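Local structure of Abbfa_003403 (Acinetobacter baumannii, 4ZXH) at residues R31-C36 and V224-G229; L538-L543 and V688-R693; L663-T668 and I675-I680; L1069-G1074 and L1244-A1249; V1109-M1114 and G1140-E1145. The protein is a four-domain nonribosomal peptide synthetase that probably activates an amino acid, carries it on phosphopantetheine, condenses it with an acyl partner and releases the product. All coordinates share one frame; numbering follows the deposited sequence.

Interaction 1: R31-C36 and V224-G229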
# COMPACT_ATOMS: atom_id res chain seq x y z
N ARG A 31 14.91 -3.05 -14.35
CA ARG A 31 14.56 -4.48 -14.28
C ARG A 31 13.28 -4.67 -13.48
O ARG A 31 12.44 -5.50 -13.80
CB ARG A 31 15.67 -5.33 -13.66
CG ARG A 31 16.74 -5.72 -14.64
CD ARG A 31 16.16 -6.52 -15.79
NE ARG A 31 16.34 -7.95 -15.60
CZ ARG A 31 17.40 -8.62 -16.05
NH1 ARG A 31 18.33 -7.97 -16.72
NH2 ARG A 31 17.52 -9.92 -15.83
N LEU A 32 13.16 -3.91 -12.41
CA LEU A 32 12.04 -4.06 -11.50
C LEU A 32 10.72 -3.74 -12.21
O LEU A 32 9.73 -4.45 -12.05
CB LEU A 32 12.23 -3.16 -10.30
CG LEU A 32 11.37 -3.45 -9.09
CD1 LEU A 32 11.67 -4.85 -8.58
CD2 LEU A 32 11.68 -2.40 -8.05
N GLU A 33 10.72 -2.69 -13.02
CA GLU A 33 9.52 -2.33 -13.77
C GLU A 33 9.89 -2.11 -15.25
O GLU A 33 10.26 -1.01 -15.63
CB GLU A 33 8.86 -1.09 -13.16
CG GLU A 33 7.62 -0.63 -13.88
CD GLU A 33 6.74 -1.79 -14.28
OE1 GLU A 33 6.17 -2.47 -13.38
OE2 GLU A 33 6.64 -2.05 -15.50
N PRO A 34 9.81 -3.16 -16.07
CA PRO A 34 10.37 -3.06 -17.43
C PRO A 34 9.70 -2.03 -18.33
O PRO A 34 10.38 -1.56 -19.24
CB PRO A 34 10.19 -4.47 -17.98
CG PRO A 34 10.28 -5.33 -16.78
CD PRO A 34 9.53 -4.57 -15.72
N THR A 35 8.45 -1.65 -18.08
CA THR A 35 7.79 -0.61 -18.89
C THR A 35 8.16 0.81 -18.45
O THR A 35 7.62 1.79 -18.96
CB THR A 35 6.26 -0.72 -18.85
OG1 THR A 35 5.76 -0.08 -17.67
CG2 THR A 35 5.81 -2.16 -18.90
N CYS A 36 9.06 0.92 -17.49
CA CYS A 36 9.48 2.22 -17.00
C CYS A 36 10.16 3.03 -18.09
O CYS A 36 11.00 2.53 -18.82
CB CYS A 36 10.41 2.04 -15.80
SG CYS A 36 10.97 3.55 -14.98
N VAL A 224 2.05 -1.26 -6.38
CA VAL A 224 3.37 -1.24 -7.04
C VAL A 224 3.52 -0.04 -7.99
O VAL A 224 2.72 0.17 -8.89
CB VAL A 224 3.64 -2.57 -7.80
CG1 VAL A 224 4.98 -2.55 -8.43
CG2 VAL A 224 3.57 -3.74 -6.85
N GLN A 225 4.55 0.75 -7.72
CA GLN A 225 4.89 1.98 -8.43
C GLN A 225 4.96 1.79 -9.95
O GLN A 225 5.71 0.94 -10.41
CB GLN A 225 6.23 2.47 -7.88
CG GLN A 225 6.63 3.90 -8.14
CD GLN A 225 7.97 4.18 -7.48
OE1 GLN A 225 8.57 3.27 -6.89
NE2 GLN A 225 8.45 5.44 -7.57
N GLN A 226 4.20 2.58 -10.73
CA GLN A 226 4.13 2.42 -12.19
C GLN A 226 4.93 3.46 -13.02
O GLN A 226 4.98 3.38 -14.26
CB GLN A 226 2.67 2.47 -12.66
CG GLN A 226 1.85 1.26 -12.28
CD GLN A 226 2.42 -0.01 -12.85
OE1 GLN A 226 2.61 -0.13 -14.07
NE2 GLN A 226 2.72 -0.97 -11.98
N HIS A 227 5.53 4.43 -12.32
CA HIS A 227 6.36 5.46 -12.94
C HIS A 227 5.64 6.20 -14.06
O HIS A 227 6.24 6.53 -15.08
CB HIS A 227 7.67 4.85 -13.47
CG HIS A 227 8.50 4.20 -12.41
ND1 HIS A 227 9.29 4.92 -11.53
CD2 HIS A 227 8.65 2.90 -12.06
CE1 HIS A 227 9.89 4.10 -10.70
NE2 HIS A 227 9.52 2.87 -11.00
N LYS A 228 4.36 6.46 -13.87
CA LYS A 228 3.63 7.38 -14.74
C LYS A 228 3.73 8.78 -14.15
O LYS A 228 3.41 8.99 -12.98
CB LYS A 228 2.16 6.98 -14.90
CG LYS A 228 1.87 5.60 -15.46
CD LYS A 228 0.41 5.53 -15.90
CE LYS A 228 -0.01 4.13 -16.34
NZ LYS A 228 -0.12 3.20 -15.17
N GLY A 229 4.15 9.75 -14.94
CA GLY A 229 4.19 11.11 -14.43
C GLY A 229 3.74 12.14 -15.45
O GLY A 229 3.39 11.81 -16.58
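Cys36 SG stands anti to its backbone N (chi1 -177°), and His227 CG lies anti to its own carbonyl carbon (chi1 -60°); together these torsions slide the thiol over one face of the imidazole. The sulfur of Cys36, SG, sits 3.9 Å from the centroid of the His227 ring and 23° off its normal, displaced toward the CG side, as the 3.6 Å approach of Cys36 SG to His227 CG confirms. Gln225 CG lies over the opposite face, so the ring is sandwiched, and Glu33 CG comes to the edge beside His227 CD2. This sulfur-aromatic contact joins two loops of the condensation domain: the type I turn from Glu33 to Cys36 that follows helix 21-32, and the connection leading into strand 229-235. The ring's rotation is fixed from outside, since His227 ND1 is hydrogen-bonded to Gly399 O. Glu33, bent at chi2, folds back over its own turn. Glu33 OE2 accepts twice from Thr35, taking Thr35 N on the anti lone pair at 3.2 Å and meeting OG1 from above the carboxylate plane. Gln226 is likewise bent at chi2 and turns its NE2 back to Val224 O, leaving that nitrogen 4.0 Å from Glu33 OE1.

Interaction 2: L538-L543 and V688-R693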
# COMPACT_ATOMS: atom_id res chain seq x y z
N LEU A 538 -41.88 7.07 23.90
CA LEU A 538 -42.92 6.38 23.11
C LEU A 538 -42.41 5.19 22.29
O LEU A 538 -41.22 5.08 22.01
CB LEU A 538 -43.59 7.37 22.15
CG LEU A 538 -44.35 8.55 22.76
CD1 LEU A 538 -45.16 9.27 21.69
CD2 LEU A 538 -45.23 8.10 23.92
N ASP A 539 -43.34 4.31 21.91
CA ASP A 539 -43.09 3.28 20.89
C ASP A 539 -43.39 3.87 19.52
O ASP A 539 -44.11 4.86 19.41
CB ASP A 539 -43.95 2.04 21.11
CG ASP A 539 -43.31 1.04 22.06
OD1 ASP A 539 -42.06 1.00 22.12
OD2 ASP A 539 -44.05 0.31 22.75
N ARG A 540 -42.85 3.25 18.47
CA ARG A 540 -43.02 3.81 17.14
C ARG A 540 -44.42 3.58 16.60
O ARG A 540 -44.67 2.64 15.85
CB ARG A 540 -41.97 3.24 16.19
CG ARG A 540 -40.56 3.58 16.63
CD ARG A 540 -39.54 3.18 15.61
NE ARG A 540 -39.68 3.92 14.36
CZ ARG A 540 -39.32 5.19 14.18
NH1 ARG A 540 -38.79 5.90 15.18
NH2 ARG A 540 -39.50 5.76 13.00
N THR A 541 -45.34 4.45 16.99
CA THR A 541 -46.72 4.37 16.52
C THR A 541 -47.00 5.59 15.68
O THR A 541 -46.10 6.38 15.42
CB THR A 541 -47.73 4.32 17.67
OG1 THR A 541 -47.58 5.50 18.48
CG2 THR A 541 -47.49 3.09 18.51
N ALA A 542 -48.26 5.74 15.29
CA ALA A 542 -48.70 6.93 14.57
C ALA A 542 -48.86 8.11 15.52
O ALA A 542 -48.92 9.26 15.10
CB ALA A 542 -49.99 6.66 13.82
N LEU A 543 -48.93 7.83 16.82
CA LEU A 543 -48.98 8.88 17.81
C LEU A 543 -47.68 9.69 17.86
O LEU A 543 -47.69 10.83 18.34
CB LEU A 543 -49.27 8.30 19.21
CG LEU A 543 -50.71 7.84 19.50
CD1 LEU A 543 -50.78 6.98 20.76
CD2 LEU A 543 -51.64 9.04 19.61
N VAL A 688 -46.51 9.90 5.90
CA VAL A 688 -45.43 9.34 6.71
C VAL A 688 -45.77 7.90 7.12
O VAL A 688 -46.75 7.67 7.83
CB VAL A 688 -45.16 10.17 7.99
CG1 VAL A 688 -44.20 9.41 8.91
CG2 VAL A 688 -44.60 11.54 7.65
N HIS A 689 -44.97 6.94 6.66
CA HIS A 689 -45.08 5.58 7.14
C HIS A 689 -44.18 5.41 8.36
O HIS A 689 -42.95 5.36 8.24
CB HIS A 689 -44.71 4.58 6.05
CG HIS A 689 -45.62 4.64 4.86
ND1 HIS A 689 -46.64 3.73 4.66
CD2 HIS A 689 -45.69 5.52 3.83
CE1 HIS A 689 -47.28 4.04 3.55
NE2 HIS A 689 -46.73 5.12 3.03
N VAL A 690 -44.78 5.37 9.55
CA VAL A 690 -44.01 5.13 10.76
C VAL A 690 -43.68 3.65 10.86
O VAL A 690 -44.55 2.81 11.11
CB VAL A 690 -44.73 5.61 12.02
CG1 VAL A 690 -43.87 5.37 13.23
CG2 VAL A 690 -45.06 7.08 11.90
N CYS A 691 -42.41 3.33 10.65
CA CYS A 691 -41.96 1.94 10.59
C CYS A 691 -41.70 1.36 11.97
O CYS A 691 -40.87 1.88 12.72
CB CYS A 691 -40.69 1.84 9.75
SG CYS A 691 -40.16 0.15 9.50
N PRO A 692 -42.41 0.27 12.31
CA PRO A 692 -42.18 -0.37 13.61
C PRO A 692 -40.72 -0.78 13.73
O PRO A 692 -40.04 -1.06 12.74
CB PRO A 692 -43.10 -1.60 13.58
CG PRO A 692 -44.05 -1.34 12.46
CD PRO A 692 -43.33 -0.50 11.47
N ARG A 693 -40.23 -0.78 14.96
CA ARG A 693 -38.82 -0.93 15.18
C ARG A 693 -38.37 -2.33 14.82
O ARG A 693 -37.27 -2.52 14.30
CB ARG A 693 -38.50 -0.60 16.63
CG ARG A 693 -37.07 -0.75 16.98
CD ARG A 693 -36.89 -0.41 18.43
NE ARG A 693 -35.52 -0.66 18.86
CZ ARG A 693 -35.13 -1.77 19.48
NH1 ARG A 693 -36.01 -2.74 19.73
NH2 ARG A 693 -33.85 -1.91 19.83
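Arg540 NE donates to Cys691 O at 2.9 Å, the one hydrogen bond between 538-543 and 688-693, which lie at the ends of strands from two different sheets of the adenylation domain, an ANL-family fold. Strand 533-537 belongs to a four-stranded parallel sheet, whereas 687-690 is part of the large mixed one, so the contact ties two sheets together. The bond is well formed: its N-H...O angle is 153°, the oxygen is 1° out of the guanidinium plane, and the donor lies in the carbonyl plane. Arg540 CG, anti to the carbonyl carbon, and a bend at chi3 (65°) bring the edge of the guanidinium to that oxygen. The aliphatic part of the chain packs as well, Arg540 CD lying 4.1 Å from Arg693 CB where the two arginines cross at about a right angle. Val690 packs against the backbone of 540-541, its CG1 anti to its backbone N, 3.3 Å from Thr541 O and also against Arg540 C. Further out, Arg540 NH1 and NH2 make weak hydrogen bonds to Thr667 O and Ala665 O, which hold the guanidinium from its far end. Arg540 is also the centre of an inverse gamma turn, closed by a weak bond from Thr541 N to Asp539 O. Beyond it, Thr541 OG1 accepts a capping bond from Leu543 N at 3.2 Å, in the turn that leads into the helix.

Interaction 3: L663-T668 and I675-I680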
# COMPACT_ATOMS: atom_id res chain seq x y z
N LEU A 663 -42.92 8.44 2.54
CA LEU A 663 -41.63 8.32 3.19
C LEU A 663 -41.66 7.27 4.29
O LEU A 663 -42.55 7.28 5.14
CB LEU A 663 -41.21 9.67 3.77
CG LEU A 663 -39.75 9.86 4.19
CD1 LEU A 663 -39.43 11.31 4.04
CD2 LEU A 663 -39.49 9.41 5.63
N LEU A 664 -40.67 6.37 4.28
CA LEU A 664 -40.57 5.37 5.33
C LEU A 664 -39.64 5.85 6.43
O LEU A 664 -38.41 5.82 6.28
CB LEU A 664 -40.08 4.04 4.78
CG LEU A 664 -40.11 2.92 5.81
CD1 LEU A 664 -41.54 2.63 6.24
CD2 LEU A 664 -39.43 1.65 5.27
N ALA A 665 -40.23 6.27 7.55
CA ALA A 665 -39.48 6.72 8.71
C ALA A 665 -39.01 5.55 9.59
O ALA A 665 -39.82 4.85 10.21
CB ALA A 665 -40.31 7.68 9.50
N ILE A 666 -37.69 5.35 9.67
CA ILE A 666 -37.12 4.21 10.39
C ILE A 666 -36.21 4.61 11.53
O ILE A 666 -35.85 3.79 12.35
CB ILE A 666 -36.30 3.31 9.46
CG1 ILE A 666 -35.07 4.05 8.99
CG2 ILE A 666 -37.11 2.91 8.25
CD1 ILE A 666 -34.33 3.30 7.94
N THR A 667 -35.83 5.88 11.56
CA THR A 667 -34.83 6.34 12.51
C THR A 667 -35.46 6.71 13.85
O THR A 667 -36.47 7.43 13.89
CB THR A 667 -34.09 7.56 11.96
OG1 THR A 667 -33.62 7.26 10.63
CG2 THR A 667 -32.91 7.93 12.83
N THR A 668 -34.86 6.21 14.93
CA THR A 668 -35.24 6.63 16.28
C THR A 668 -35.38 8.15 16.41
O THR A 668 -34.58 8.91 15.85
CB THR A 668 -34.24 6.14 17.34
OG1 THR A 668 -34.54 6.79 18.58
CG2 THR A 668 -32.83 6.49 16.95
N ILE A 675 -36.23 13.89 12.56
CA ILE A 675 -36.99 15.12 12.33
C ILE A 675 -37.44 15.27 10.86
O ILE A 675 -38.60 15.58 10.59
CB ILE A 675 -36.14 16.35 12.77
CG1 ILE A 675 -36.43 16.67 14.23
CG2 ILE A 675 -36.45 17.58 11.96
CD1 ILE A 675 -37.89 16.92 14.46
N LEU A 676 -36.52 15.05 9.92
CA LEU A 676 -36.82 15.13 8.49
C LEU A 676 -37.84 14.07 8.07
O LEU A 676 -38.73 14.34 7.26
CB LEU A 676 -35.55 14.94 7.67
CG LEU A 676 -35.73 14.81 6.15
CD1 LEU A 676 -36.16 16.12 5.54
CD2 LEU A 676 -34.46 14.30 5.52
N GLU A 677 -37.69 12.88 8.62
CA GLU A 677 -38.50 11.72 8.26
C GLU A 677 -39.93 11.85 8.77
O GLU A 677 -40.89 11.45 8.10
CB GLU A 677 -37.88 10.44 8.82
CG GLU A 677 -36.39 10.29 8.58
CD GLU A 677 -35.84 9.01 9.18
OE1 GLU A 677 -36.59 8.31 9.89
OE2 GLU A 677 -34.64 8.71 8.96
N LEU A 678 -40.08 12.41 9.96
CA LEU A 678 -41.39 12.48 10.60
C LEU A 678 -42.20 13.73 10.21
O LEU A 678 -43.40 13.77 10.42
CB LEU A 678 -41.21 12.43 12.13
CG LEU A 678 -40.53 11.15 12.66
CD1 LEU A 678 -40.18 11.28 14.15
CD2 LEU A 678 -41.38 9.89 12.40
N LEU A 679 -41.56 14.73 9.61
CA LEU A 679 -42.25 15.99 9.38
C LEU A 679 -42.42 16.37 7.92
O LEU A 679 -43.50 16.76 7.49
CB LEU A 679 -41.53 17.13 10.08
CG LEU A 679 -41.53 17.10 11.61
CD1 LEU A 679 -40.87 18.36 12.15
CD2 LEU A 679 -42.95 16.93 12.13
N ILE A 680 -41.35 16.27 7.14
CA ILE A 680 -41.37 16.94 5.84
C ILE A 680 -42.47 16.48 4.86
O ILE A 680 -42.88 17.28 4.02
CB ILE A 680 -39.99 16.86 5.13
CG1 ILE A 680 -39.85 18.04 4.16
CG2 ILE A 680 -39.79 15.52 4.43
CD1 ILE A 680 -38.52 18.12 3.45
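Glu677 OE1 is gripped by two backbone N-H groups: Thr667 N donates to it at 3.0 Å with an N-H...O angle of 160°, on the syn lone pair, and Ile666 N adds a weak bond at 3.2 Å. The other oxygen, OE2, takes the Thr667 hydroxyl on its own syn lone pair and a further hydrogen bond from Gln715 NE2. With both oxygens held, the carboxylate can hardly turn about chi3. The buried negative charge, if present, would probably be steadied by these donors. Glu677 reaches them with CG anti to its carbonyl carbon and the chain extended beyond it (chi2 179°). Thr667 crosses that chain at about a right angle, its OG1 beside its own backbone N and its CB 3.3 Å from both Glu677 OE1 and OE2. Nearer the helix the contact turns apolar. Ala665 CB and Leu663 CD2 each lie 3.7 Å from Glu677 CB, on the strand side. Leu678, whose CB points away, brings its CD2 back to 3.8 Å from Ala665 CB, while Leu663 CD1 reaches Ile680 CG2. The segments form the first half of a beta-alpha-beta unit within the adenylation domain: the axes of strand 663-665 and helix 675-679 approach to 7.8 Å, with a signed crossing angle of -127°. Strands 687-690 and 713-716 flank strand 662-665 in the sheet, and helix 641-655 packs against Leu676 and Ile680.

Interaction 4: L1069-G1074 and L1244-A1249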
# COMPACT_ATOMS: atom_id res chain seq x y z
N LEU A 1069 26.04 -36.41 -0.07
CA LEU A 1069 25.05 -37.00 0.81
C LEU A 1069 23.85 -37.52 0.02
O LEU A 1069 23.39 -36.88 -0.91
CB LEU A 1069 24.61 -36.00 1.87
CG LEU A 1069 25.76 -35.50 2.76
CD1 LEU A 1069 25.36 -34.30 3.57
CD2 LEU A 1069 26.30 -36.60 3.68
N PHE A 1070 23.34 -38.67 0.42
CA PHE A 1070 22.25 -39.27 -0.33
C PHE A 1070 20.99 -39.43 0.50
O PHE A 1070 21.05 -39.75 1.68
CB PHE A 1070 22.71 -40.60 -0.87
CG PHE A 1070 23.96 -40.50 -1.62
CD1 PHE A 1070 23.96 -40.04 -2.93
CD2 PHE A 1070 25.17 -40.82 -1.02
CE1 PHE A 1070 25.13 -39.92 -3.65
CE2 PHE A 1070 26.34 -40.71 -1.73
CZ PHE A 1070 26.33 -40.25 -3.04
N HIS A 1071 19.86 -39.21 -0.16
CA HIS A 1071 18.58 -39.23 0.51
C HIS A 1071 18.34 -40.52 1.26
O HIS A 1071 18.81 -41.56 0.84
CB HIS A 1071 17.46 -39.02 -0.50
CG HIS A 1071 17.39 -40.08 -1.55
ND1 HIS A 1071 16.86 -41.32 -1.32
CD2 HIS A 1071 17.76 -40.06 -2.86
CE1 HIS A 1071 16.92 -42.04 -2.43
NE2 HIS A 1071 17.47 -41.30 -3.38
N PRO A 1072 17.60 -40.45 2.38
CA PRO A 1072 17.09 -41.65 3.06
C PRO A 1072 15.85 -42.19 2.36
O PRO A 1072 15.56 -41.74 1.25
CB PRO A 1072 16.74 -41.12 4.45
CG PRO A 1072 16.42 -39.67 4.22
CD PRO A 1072 17.30 -39.21 3.12
N ILE A 1073 15.12 -43.10 3.01
CA ILE A 1073 13.92 -43.73 2.42
C ILE A 1073 12.95 -42.74 1.78
O ILE A 1073 12.50 -42.96 0.67
CB ILE A 1073 13.12 -44.53 3.47
CG1 ILE A 1073 13.98 -45.60 4.13
CG2 ILE A 1073 11.94 -45.22 2.81
CD1 ILE A 1073 14.34 -46.73 3.18
N GLY A 1074 12.64 -41.65 2.45
CA GLY A 1074 11.70 -40.68 1.91
C GLY A 1074 12.13 -39.97 0.64
O GLY A 1074 11.29 -39.42 -0.09
N LEU A 1244 7.78 -45.75 -1.21
CA LEU A 1244 7.58 -47.18 -1.48
C LEU A 1244 8.74 -47.74 -2.29
O LEU A 1244 9.16 -48.86 -2.07
CB LEU A 1244 6.25 -47.43 -2.22
CG LEU A 1244 4.98 -47.17 -1.41
CD1 LEU A 1244 3.76 -47.28 -2.27
CD2 LEU A 1244 4.86 -48.10 -0.22
N ALA A 1245 9.26 -46.94 -3.23
CA ALA A 1245 10.30 -47.38 -4.15
C ALA A 1245 11.59 -47.66 -3.40
O ALA A 1245 12.27 -48.67 -3.63
CB ALA A 1245 10.53 -46.34 -5.21
N ASN A 1246 11.93 -46.75 -2.48
CA ASN A 1246 13.11 -46.94 -1.67
C ASN A 1246 12.93 -48.14 -0.75
O ASN A 1246 13.89 -48.86 -0.46
CB ASN A 1246 13.42 -45.68 -0.88
CG ASN A 1246 14.05 -44.59 -1.75
OD1 ASN A 1246 14.67 -44.88 -2.78
ND2 ASN A 1246 13.90 -43.34 -1.32
N GLY A 1247 11.69 -48.38 -0.31
CA GLY A 1247 11.40 -49.54 0.51
C GLY A 1247 11.74 -50.84 -0.20
O GLY A 1247 12.48 -51.68 0.32
N ILE A 1248 11.18 -51.01 -1.39
CA ILE A 1248 11.45 -52.15 -2.25
C ILE A 1248 12.95 -52.26 -2.56
O ILE A 1248 13.49 -53.36 -2.67
CB ILE A 1248 10.66 -52.03 -3.55
CG1 ILE A 1248 9.16 -51.98 -3.25
CG2 ILE A 1248 10.93 -53.17 -4.45
CD1 ILE A 1248 8.30 -51.67 -4.48
N ALA A 1249 13.62 -51.11 -2.70
CA ALA A 1249 15.05 -51.13 -2.98
C ALA A 1249 15.78 -51.73 -1.79
O ALA A 1249 16.62 -52.62 -1.94
CB ALA A 1249 15.56 -49.74 -3.29
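Past the end of strand 1067-1070 the chain stays extended through His1071 and Pro1072 and turns at Ile1073, whose CA comes within 5.3 Å of Asn1246 CA on helix 1233-1251. This strand-end loop belongs to the thioesterase domain, an alpha/beta-hydrolase fold in which the loop after this strand commonly contributes to the oxyanion hole. The side chain of Pro1072 touches the residues of a probable nucleophile elbow and Cys-His-Asp triad, so the loop borders the likely active site. Asn1246, with CG anti to its carbonyl carbon, directs its amide at the carbonyl of Ile1073. Its ND2 donates to Ile1073 O along an almost straight line, 172° at the hydrogen; the oxygen lies in the amide plane, but the donor stands 44° out of the carbonyl plane. Ile1073 slides past in the opposite direction, its CG2 4.0 Å from Asn1246 CB. His1071 meets the asparagine tip to tip, the ring and amide planes 21° apart. Its CG takes the crowded position between backbone N and carbonyl carbon, folding the ring back over its own loop. Both ring nitrogens are engaged: NE2 with Tyr1118 OH, while His1071 ND1 donates to Pro1072 O at 2.9 Å.

Interaction 5: V1109-M1114 and G1140-E1145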
# COMPACT_ATOMS: atom_id res chain seq x y z
N VAL A 1109 13.91 -48.30 -8.21
CA VAL A 1109 13.52 -49.35 -7.27
C VAL A 1109 14.62 -50.38 -7.01
O VAL A 1109 14.43 -51.35 -6.27
CB VAL A 1109 12.27 -50.10 -7.77
CG1 VAL A 1109 11.05 -49.19 -7.70
CG2 VAL A 1109 12.50 -50.63 -9.17
N ALA A 1110 15.77 -50.18 -7.62
CA ALA A 1110 16.91 -51.05 -7.35
C ALA A 1110 18.09 -50.19 -6.95
O ALA A 1110 18.47 -49.28 -7.69
CB ALA A 1110 17.24 -51.88 -8.57
N ILE A 1111 18.66 -50.46 -5.78
CA ILE A 1111 19.79 -49.66 -5.30
C ILE A 1111 20.93 -49.64 -6.31
O ILE A 1111 21.57 -48.60 -6.51
CB ILE A 1111 20.30 -50.17 -3.94
CG1 ILE A 1111 19.51 -49.50 -2.82
CG2 ILE A 1111 21.72 -49.81 -3.72
CD1 ILE A 1111 20.21 -49.47 -1.51
N GLU A 1112 21.15 -50.76 -6.98
CA GLU A 1112 22.21 -50.84 -7.98
C GLU A 1112 21.97 -49.80 -9.10
O GLU A 1112 22.91 -49.12 -9.54
CB GLU A 1112 22.33 -52.27 -8.55
CG GLU A 1112 22.78 -53.36 -7.51
CD GLU A 1112 21.63 -54.10 -6.76
OE1 GLU A 1112 20.47 -53.61 -6.78
OE2 GLU A 1112 21.88 -55.17 -6.16
N GLU A 1113 20.72 -49.63 -9.52
CA GLU A 1113 20.41 -48.70 -10.60
C GLU A 1113 20.44 -47.26 -10.13
O GLU A 1113 20.93 -46.37 -10.81
CB GLU A 1113 19.04 -49.02 -11.22
CG GLU A 1113 18.99 -50.32 -11.99
CD GLU A 1113 20.09 -50.42 -13.04
OE1 GLU A 1113 20.40 -49.39 -13.67
OE2 GLU A 1113 20.63 -51.53 -13.24
N MET A 1114 19.89 -47.05 -8.94
CA MET A 1114 19.95 -45.77 -8.23
C MET A 1114 21.38 -45.24 -8.22
O MET A 1114 21.64 -44.08 -8.53
CB MET A 1114 19.42 -45.96 -6.80
CG MET A 1114 18.98 -44.75 -6.07
SD MET A 1114 18.20 -45.20 -4.49
CE MET A 1114 16.91 -46.31 -5.05
N GLY A 1140 23.17 -43.92 3.91
CA GLY A 1140 24.36 -44.72 4.14
C GLY A 1140 24.45 -45.96 3.26
O GLY A 1140 25.53 -46.27 2.75
N ALA A 1141 23.32 -46.66 3.07
CA ALA A 1141 23.31 -47.86 2.23
C ALA A 1141 23.53 -47.54 0.74
O ALA A 1141 24.25 -48.25 0.06
CB ALA A 1141 22.03 -48.62 2.40
N ILE A 1142 22.91 -46.47 0.25
CA ILE A 1142 23.19 -45.97 -1.09
C ILE A 1142 24.67 -45.67 -1.27
O ILE A 1142 25.29 -46.14 -2.23
CB ILE A 1142 22.39 -44.71 -1.40
CG1 ILE A 1142 20.90 -45.04 -1.42
CG2 ILE A 1142 22.83 -44.10 -2.71
CD1 ILE A 1142 20.02 -43.86 -1.67
N ALA A 1143 25.24 -44.93 -0.31
CA ALA A 1143 26.68 -44.60 -0.31
C ALA A 1143 27.56 -45.82 -0.43
O ALA A 1143 28.57 -45.81 -1.13
CB ALA A 1143 27.05 -43.85 0.94
N TYR A 1144 27.17 -46.89 0.26
CA TYR A 1144 27.91 -48.14 0.23
C TYR A 1144 27.92 -48.68 -1.19
O TYR A 1144 28.99 -49.01 -1.72
CB TYR A 1144 27.30 -49.15 1.19
CG TYR A 1144 28.12 -50.40 1.44
CD1 TYR A 1144 29.30 -50.36 2.18
CD2 TYR A 1144 27.68 -51.64 1.00
CE1 TYR A 1144 30.03 -51.50 2.44
CE2 TYR A 1144 28.40 -52.80 1.25
CZ TYR A 1144 29.58 -52.72 1.96
OH TYR A 1144 30.30 -53.88 2.21
N GLU A 1145 26.75 -48.74 -1.81
CA GLU A 1145 26.65 -49.29 -3.17
C GLU A 1145 27.33 -48.38 -4.20
O GLU A 1145 27.91 -48.86 -5.18
CB GLU A 1145 25.19 -49.55 -3.56
CG GLU A 1145 24.99 -49.96 -5.02
CD GLU A 1145 25.67 -51.29 -5.38
OE1 GLU A 1145 25.96 -52.09 -4.46
OE2 GLU A 1145 25.91 -51.52 -6.58
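Two helices of the thioesterase domain's alpha/beta-hydrolase fold, 1111-1125 and 1138-1152, meet here through the first turn of one and an early turn of the other. The second begins within the probable nucleophile elbow, right after its cysteine, so the contact packs the helix behind that elbow against its neighbour. Glu1145 makes the longest run of contacts, with no hydrogen bond across the segments. With CG anti to the backbone N (chi1 173°), Glu1145 CB lies 3.5 Å from Ile1111 CG2. The next atom, CG, rests on the same methyl and also approaches Ile1111 O. A bend at chi2 (63°) then turns Glu1145 CD toward Glu1112, whose CG it meets at 4.1 Å. At the tip, Glu1145 OE2 comes 3.7 Å from Glu1112 CG and is hydrogen-bonded to Gln1149, while OE1 takes Tyr1253 OH and a salt bridge to Arg1148. The like charge of Glu1112 is near but not touching: Glu1112 OE2 is 5.4 Å from Glu1145 OE1, and the carboxylate planes are 61° apart. Arg1148 probably offsets that repulsion.

The rest is apolar. Ile1111 turns CD1 toward both Ala1141 CB and Ile1142 CG1, at loose contact distances, and also touches Ala1249 of helix 1233-1251. Ile1142, with CG1 anti to the carbonyl carbon and the chain extended, reaches across to Met1114. The two side chains cross at about a right angle, the methionine bent at chi3, so that Met1114 SD lies 3.6 Å from Ile1142 CD1.

In the fold
The five contacts fall in three catalytic domains. Interaction 1 lies in the condensation domain, where the side chain of Gln225 is about 7 Å from the bound phosphopantetheine; its centre is 48 to 59 Å from the others. Interactions 2 and 3 share the adenylation domain with centres 10 Å apart: strands 687-690 and 662-665 are neighbours in one sheet, and Arg540 of interaction 2 reaches carbonyls of 663-668. Interactions 4 and 5, centres 9 Å apart, share the thioesterase domain, where Met1114 CE packs 3.5 Å from Asn1246 OD1 and both contacts adjoin the probable nucleophile elbow. About 77 Å separates the centres of interactions 3 and 4.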